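Local atomic coordinates of putative NAD(P)H-flavin oxidoreductase (Neisseria meningitidis serogroup A / serotype 4A, PDB entry 6WT2), a protein that binds FMN and probably uses NAD(P)H to reduce nitro compounds, chloramphenicol being a likely substrate. Residues 90-95 and 192-197; 58-63 and 86-91. All coordinates share one frame; numbering follows the deposited sequence.

Contact 1: 90-95 and 192-197; sequences LAKKNA and AEWGVS
K92 lies across the indole of W194, and its ammonium closes onto E193. CD of K92 stands 3.7 Å from the centroid of the W194 six-membered ring and 11° off its normal, a CH-pi contact over one face. The lysine chain leaves with CG anti to the backbone N (chi1 -168°) and bends at chi2 and chi4, which folds NZ back over the strand end. There NZ forms a salt bridge of 2.8 Å to E193 OE1, on the anti side of the carboxylate, and hydrogen bonds to the carbonyl oxygens of E193 and K93. E193 O is gripped twice: K92 NZ arrives on a lone pair, while K93 N, at 3.0 Å, sits above the carbonyl plane. Next along the strands, A91 and G195 form an antiparallel hydrogen-bonded pair. Strands 85-92 and 194-203 are neighbours in the antiparallel sheet, and the lysine cluster sits where their pairing ends. K93, extended beyond CG, runs alongside the W194-G195 backbone, and its NZ bonds A191 O. S197 OG is hydrogen-bonded to OG1 of T149 in helix 138-162. Three oxygens, one of them from a carboxylate, converge on K92 NZ, which would favour its charged form and tie the loop at E193 to the strand end.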
loop_
_atom_site.group_PDB
_atom_site.type_symbol
_atom_site.label_atom_id
_atom_site.label_comp_id
_atom_site.label_asym_id
_atom_site.label_seq_id
_atom_site.Cartn_x
_atom_site.Cartn_y
_atom_site.Cartn_z
ATOM N N LEU A 90 -4.876 -3.167 11.573
ATOM C CA LEU A 90 -4.458 -4.502 11.966
ATOM C C LEU A 90 -4.350 -5.382 10.730
ATOM O O LEU A 90 -5.150 -5.261 9.801
ATOM C CB LEU A 90 -5.467 -5.142 12.927
ATOM C CG LEU A 90 -5.865 -4.314 14.141
ATOM C CD1 LEU A 90 -6.922 -5.131 14.965
ATOM C CD2 LEU A 90 -4.655 -3.920 14.965
ATOM N N ALA A 91 -3.390 -6.298 10.744
ATOM C CA ALA A 91 -3.268 -7.291 9.690
ATOM C C ALA A 91 -3.465 -8.687 10.272
ATOM O O ALA A 91 -3.103 -8.961 11.422
ATOM C CB ALA A 91 -1.904 -7.167 8.971
ATOM N N LYS A 92 -4.054 -9.569 9.469
ATOM C CA LYS A 92 -4.296 -10.944 9.893
ATOM C C LYS A 92 -2.989 -11.697 10.123
ATOM O O LYS A 92 -2.075 -11.649 9.286
ATOM C CB LYS A 92 -5.116 -11.668 8.835
ATOM C CG LYS A 92 -5.654 -13.013 9.303
ATOM C CD LYS A 92 -6.674 -12.810 10.412
ATOM C CE LYS A 92 -7.154 -14.129 11.041
ATOM N NZ LYS A 92 -6.091 -14.744 11.897
ATOM N N LYS A 93 -2.902 -12.401 11.253
ATOM C CA LYS A 93 -1.817 -13.336 11.516
ATOM C C LYS A 93 -2.179 -14.733 11.013
ATOM O O LYS A 93 -3.348 -15.134 11.019
ATOM C CB LYS A 93 -1.493 -13.407 13.014
ATOM C CG LYS A 93 -0.934 -12.104 13.595
ATOM C CD LYS A 93 -0.465 -12.300 15.027
ATOM C CE LYS A 93 0.166 -11.036 15.593
ATOM N NZ LYS A 93 0.520 -11.191 17.034
ATOM N N ASN A 94 -1.150 -15.479 10.601
ATOM C CA ASN A 94 -1.271 -16.881 10.193
ATOM C C ASN A 94 -2.408 -17.078 9.196
ATOM O O ASN A 94 -3.275 -17.936 9.361
ATOM C CB ASN A 94 -1.441 -17.788 11.411
ATOM C CG ASN A 94 -0.253 -17.700 12.353
ATOM O OD1 ASN A 94 -0.380 -17.255 13.493
ATOM N ND2 ASN A 94 0.918 -18.097 11.865
ATOM N N ALA A 95 -2.404 -16.246 8.156
ATOM C CA ALA A 95 -3.369 -16.355 7.063
ATOM C C ALA A 95 -2.907 -17.401 6.042
ATOM O O ALA A 95 -2.723 -17.128 4.854
ATOM C CB ALA A 95 -3.578 -14.992 6.415
ATOM N N ALA A 192 -3.627 -12.998 19.196
ATOM C CA ALA A 192 -3.203 -14.217 18.520
ATOM C C ALA A 192 -3.603 -14.201 17.053
ATOM O O ALA A 192 -2.937 -14.829 16.225
ATOM C CB ALA A 192 -3.787 -15.448 19.212
ATOM N N GLU A 193 -4.666 -13.467 16.715
ATOM C CA GLU A 193 -5.253 -13.484 15.382
ATOM C C GLU A 193 -4.918 -12.256 14.546
ATOM O O GLU A 193 -5.010 -12.329 13.317
ATOM C CB GLU A 193 -6.780 -13.606 15.483
ATOM C CG GLU A 193 -7.262 -14.847 16.240
ATOM C CD GLU A 193 -7.062 -16.129 15.458
ATOM O OE1 GLU A 193 -6.992 -16.063 14.213
ATOM O OE2 GLU A 193 -6.981 -17.209 16.084
ATOM N N TRP A 194 -4.557 -11.136 15.179
ATOM C CA TRP A 194 -4.324 -9.869 14.493
ATOM C C TRP A 194 -3.089 -9.192 15.071
ATOM O O TRP A 194 -2.780 -9.351 16.255
ATOM C CB TRP A 194 -5.535 -8.932 14.626
ATOM C CG TRP A 194 -6.791 -9.495 14.013
ATOM C CD1 TRP A 194 -7.759 -10.231 14.640
ATOM C CD2 TRP A 194 -7.203 -9.368 12.651
ATOM N NE1 TRP A 194 -8.747 -10.580 13.744
ATOM C CE2 TRP A 194 -8.428 -10.054 12.517
ATOM C CE3 TRP A 194 -6.646 -8.747 11.524
ATOM C CZ2 TRP A 194 -9.108 -10.132 11.304
ATOM C CZ3 TRP A 194 -7.326 -8.820 10.326
ATOM C CH2 TRP A 194 -8.537 -9.509 10.222
ATOM N N GLY A 195 -2.383 -8.429 14.225
ATOM C CA GLY A 195 -1.239 -7.665 14.681
ATOM C C GLY A 195 -1.268 -6.263 14.109
ATOM O O GLY A 195 -1.843 -6.011 13.048
ATOM N N VAL A 196 -0.612 -5.345 14.818
ATOM C CA VAL A 196 -0.598 -3.955 14.377
ATOM C C VAL A 196 0.309 -3.797 13.161
ATOM O O VAL A 196 1.436 -4.307 13.126
ATOM C CB VAL A 196 -0.177 -3.030 15.525
ATOM C CG1 VAL A 196 0.126 -1.640 14.990
ATOM C CG2 VAL A 196 -1.302 -2.993 16.593
ATOM N N SER A 197 -0.192 -3.091 12.154
ATOM C CA SER A 197 0.458 -2.921 10.863
ATOM C C SER A 197 1.005 -1.518 10.644
ATOM O O SER A 197 2.189 -1.344 10.317
ATOM C CB SER A 197 -0.538 -3.258 9.744
ATOM O OG SER A 197 0.052 -3.003 8.486
#

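Contact 2: 58-63 and 86-91; sequences VVVQNP and LVVFLA
V60 and L86 run alongside each other in the same direction, with V60 CB 3.8 Å from L86 CD2. On that face V60 CG2 also meets V88 CG2 at 4.1 Å, and V58 CG2 touches L90 CD1 at 3.7 Å, the two side chains meeting at a slant. With CG1 of V58 anti to the backbone N (chi1 -177°), CG2 lies beside the N and meets L90. The backbone beneath is closely joined: V58 N to V88 O is 2.9 Å, V88 N to V58 O 2.8 Å, and V60 N to L86 O 2.8 Å with an N-H...O angle of 171°. V59 and V87 form the intervening non-hydrogen-bonded pair. Toward Q61, which is partly exposed, the contact slackens. Its side chain, bent at chi2, brings OE1 back to L86 N, but at 3.3 Å this bond is weak; OE1 also accepts from R66 NH2, and NE2 is bonded to S84 O. Beyond it N62, as N-cap, turns OD1 to E64 N at the start of helix 63-69. V58 and V59 also pair in parallel with a strand of the second subunit, whose I222 packs on V58. An edge strand completed by the partner chain's C-terminal region is characteristic of the dimeric nitroreductase fold.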
loop_
_atom_site.group_PDB
_atom_site.type_symbol
_atom_site.label_atom_id
_atom_site.label_comp_id
_atom_site.label_asym_id
_atom_site.label_seq_id
_atom_site.Cartn_x
_atom_site.Cartn_y
_atom_site.Cartn_z
ATOM N N VAL A 58 -9.063 -0.130 13.343
ATOM C CA VAL A 58 -9.384 0.275 14.710
ATOM C C VAL A 58 -9.460 1.798 14.744
ATOM O O VAL A 58 -8.447 2.481 14.593
ATOM C CB VAL A 58 -8.352 -0.244 15.717
ATOM C CG1 VAL A 58 -8.773 0.133 17.139
ATOM C CG2 VAL A 58 -8.162 -1.743 15.563
ATOM N N VAL A 59 -10.666 2.326 14.923
ATOM C CA VAL A 59 -10.894 3.764 14.993
ATOM C C VAL A 59 -10.779 4.165 16.458
ATOM O O VAL A 59 -11.598 3.760 17.287
ATOM C CB VAL A 59 -12.260 4.144 14.416
ATOM C CG1 VAL A 59 -12.347 5.642 14.211
ATOM C CG2 VAL A 59 -12.482 3.420 13.107
ATOM N N VAL A 60 -9.769 4.961 16.773
ATOM C CA VAL A 60 -9.403 5.251 18.150
ATOM C C VAL A 60 -9.857 6.677 18.439
ATOM O O VAL A 60 -9.095 7.641 18.322
ATOM C CB VAL A 60 -7.907 5.047 18.385
ATOM C CG1 VAL A 60 -7.562 5.289 19.848
ATOM C CG2 VAL A 60 -7.515 3.641 17.961
ATOM N N GLN A 61 -11.111 6.805 18.862
ATOM C CA GLN A 61 -11.708 8.094 19.204
ATOM C C GLN A 61 -11.745 8.365 20.704
ATOM O O GLN A 61 -11.912 9.521 21.105
ATOM C CB GLN A 61 -13.122 8.160 18.627
ATOM C CG GLN A 61 -13.114 8.008 17.111
ATOM C CD GLN A 61 -12.258 9.074 16.478
ATOM O OE1 GLN A 61 -11.085 8.844 16.145
ATOM N NE2 GLN A 61 -12.823 10.267 16.332
ATOM N N ASN A 62 -11.581 7.339 21.526
ATOM C CA ASN A 62 -11.571 7.460 22.982
ATOM C C ASN A 62 -10.298 8.162 23.448
ATOM O O ASN A 62 -9.206 7.591 23.319
ATOM C CB ASN A 62 -11.682 6.065 23.600
ATOM C CG ASN A 62 -11.832 6.087 25.106
ATOM O OD1 ASN A 62 -11.458 7.048 25.780
ATOM N ND2 ASN A 62 -12.373 5.000 25.647
ATOM N N PRO A 63 -10.377 9.373 23.994
ATOM C CA PRO A 63 -9.142 10.052 24.412
ATOM C C PRO A 63 -8.387 9.333 25.534
ATOM O O PRO A 63 -7.183 9.592 25.701
ATOM C CB PRO A 63 -9.640 11.439 24.846
ATOM C CG PRO A 63 -11.080 11.195 25.264
ATOM C CD PRO A 63 -11.580 10.185 24.269
ATOM N N LEU A 86 -8.291 8.881 14.369
ATOM C CA LEU A 86 -7.108 8.033 14.304
ATOM C C LEU A 86 -7.538 6.620 13.933
ATOM O O LEU A 86 -8.484 6.085 14.520
ATOM C CB LEU A 86 -6.375 8.024 15.646
ATOM C CG LEU A 86 -5.283 6.979 15.864
ATOM C CD1 LEU A 86 -4.092 7.192 14.940
ATOM C CD2 LEU A 86 -4.842 7.011 17.331
ATOM N N VAL A 87 -6.847 6.021 12.969
ATOM C CA VAL A 87 -7.084 4.637 12.560
ATOM C C VAL A 87 -5.787 3.869 12.761
ATOM O O VAL A 87 -4.723 4.300 12.296
ATOM C CB VAL A 87 -7.554 4.543 11.095
ATOM C CG1 VAL A 87 -7.752 3.078 10.679
ATOM C CG2 VAL A 87 -8.848 5.324 10.890
ATOM N N VAL A 88 -5.865 2.761 13.481
ATOM C CA VAL A 88 -4.760 1.821 13.606
ATOM C C VAL A 88 -5.153 0.598 12.794
ATOM O O VAL A 88 -6.200 -0.014 13.050
ATOM C CB VAL A 88 -4.482 1.454 15.072
ATOM C CG1 VAL A 88 -3.367 0.407 15.151
ATOM C CG2 VAL A 88 -4.149 2.717 15.895
ATOM N N PHE A 89 -4.329 0.256 11.815
ATOM C CA PHE A 89 -4.586 -0.856 10.915
ATOM C C PHE A 89 -4.034 -2.138 11.515
ATOM O O PHE A 89 -2.870 -2.192 11.923
ATOM C CB PHE A 89 -3.944 -0.610 9.545
ATOM C CG PHE A 89 -4.523 0.553 8.789
ATOM C CD1 PHE A 89 -5.424 0.344 7.760
ATOM C CD2 PHE A 89 -4.153 1.861 9.099
ATOM C CE1 PHE A 89 -5.947 1.412 7.045
ATOM C CE2 PHE A 89 -4.683 2.938 8.406
ATOM C CZ PHE A 89 -5.568 2.716 7.370
ATOM N N LEU A 90 -4.876 -3.167 11.573
ATOM C CA LEU A 90 -4.458 -4.502 11.966
ATOM C C LEU A 90 -4.350 -5.382 10.730
ATOM O O LEU A 90 -5.150 -5.261 9.801
ATOM C CB LEU A 90 -5.467 -5.142 12.927
ATOM C CG LEU A 90 -5.865 -4.314 14.141
ATOM C CD1 LEU A 90 -6.922 -5.131 14.965
ATOM C CD2 LEU A 90 -4.655 -3.920 14.965
ATOM N N ALA A 91 -3.390 -6.298 10.744
ATOM C CA ALA A 91 -3.268 -7.291 9.690
ATOM C C ALA A 91 -3.465 -8.687 10.272
ATOM O O ALA A 91 -3.103 -8.961 11.422
ATOM C CB ALA A 91 -1.904 -7.167 8.971
#

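Strand 85-92 is common to both contacts: L90 and A91 belong to each, with 194-203 on one flank and 55-59 on the other, in an antiparallel sheet ordered 55-59, 85-92, 194-203, 166-170. The contact centres lie 14 Å apart, and they also meet directly, since S197 N of contact 1 is 2.8 Å from F89 O of contact 2, a probable hydrogen bond, while V196 CG1 packs on V88 CG1 at 4.1 Å. Neither touches the flavin. The side chains of S197 and L86 stay about 9 and 10 Å from bound FMN, so these two contacts stand behind the residues that line the pocket, to which strand 166-170 contributes C168, P169 and V170. Both contacts reach I222 of the second subunit through L90.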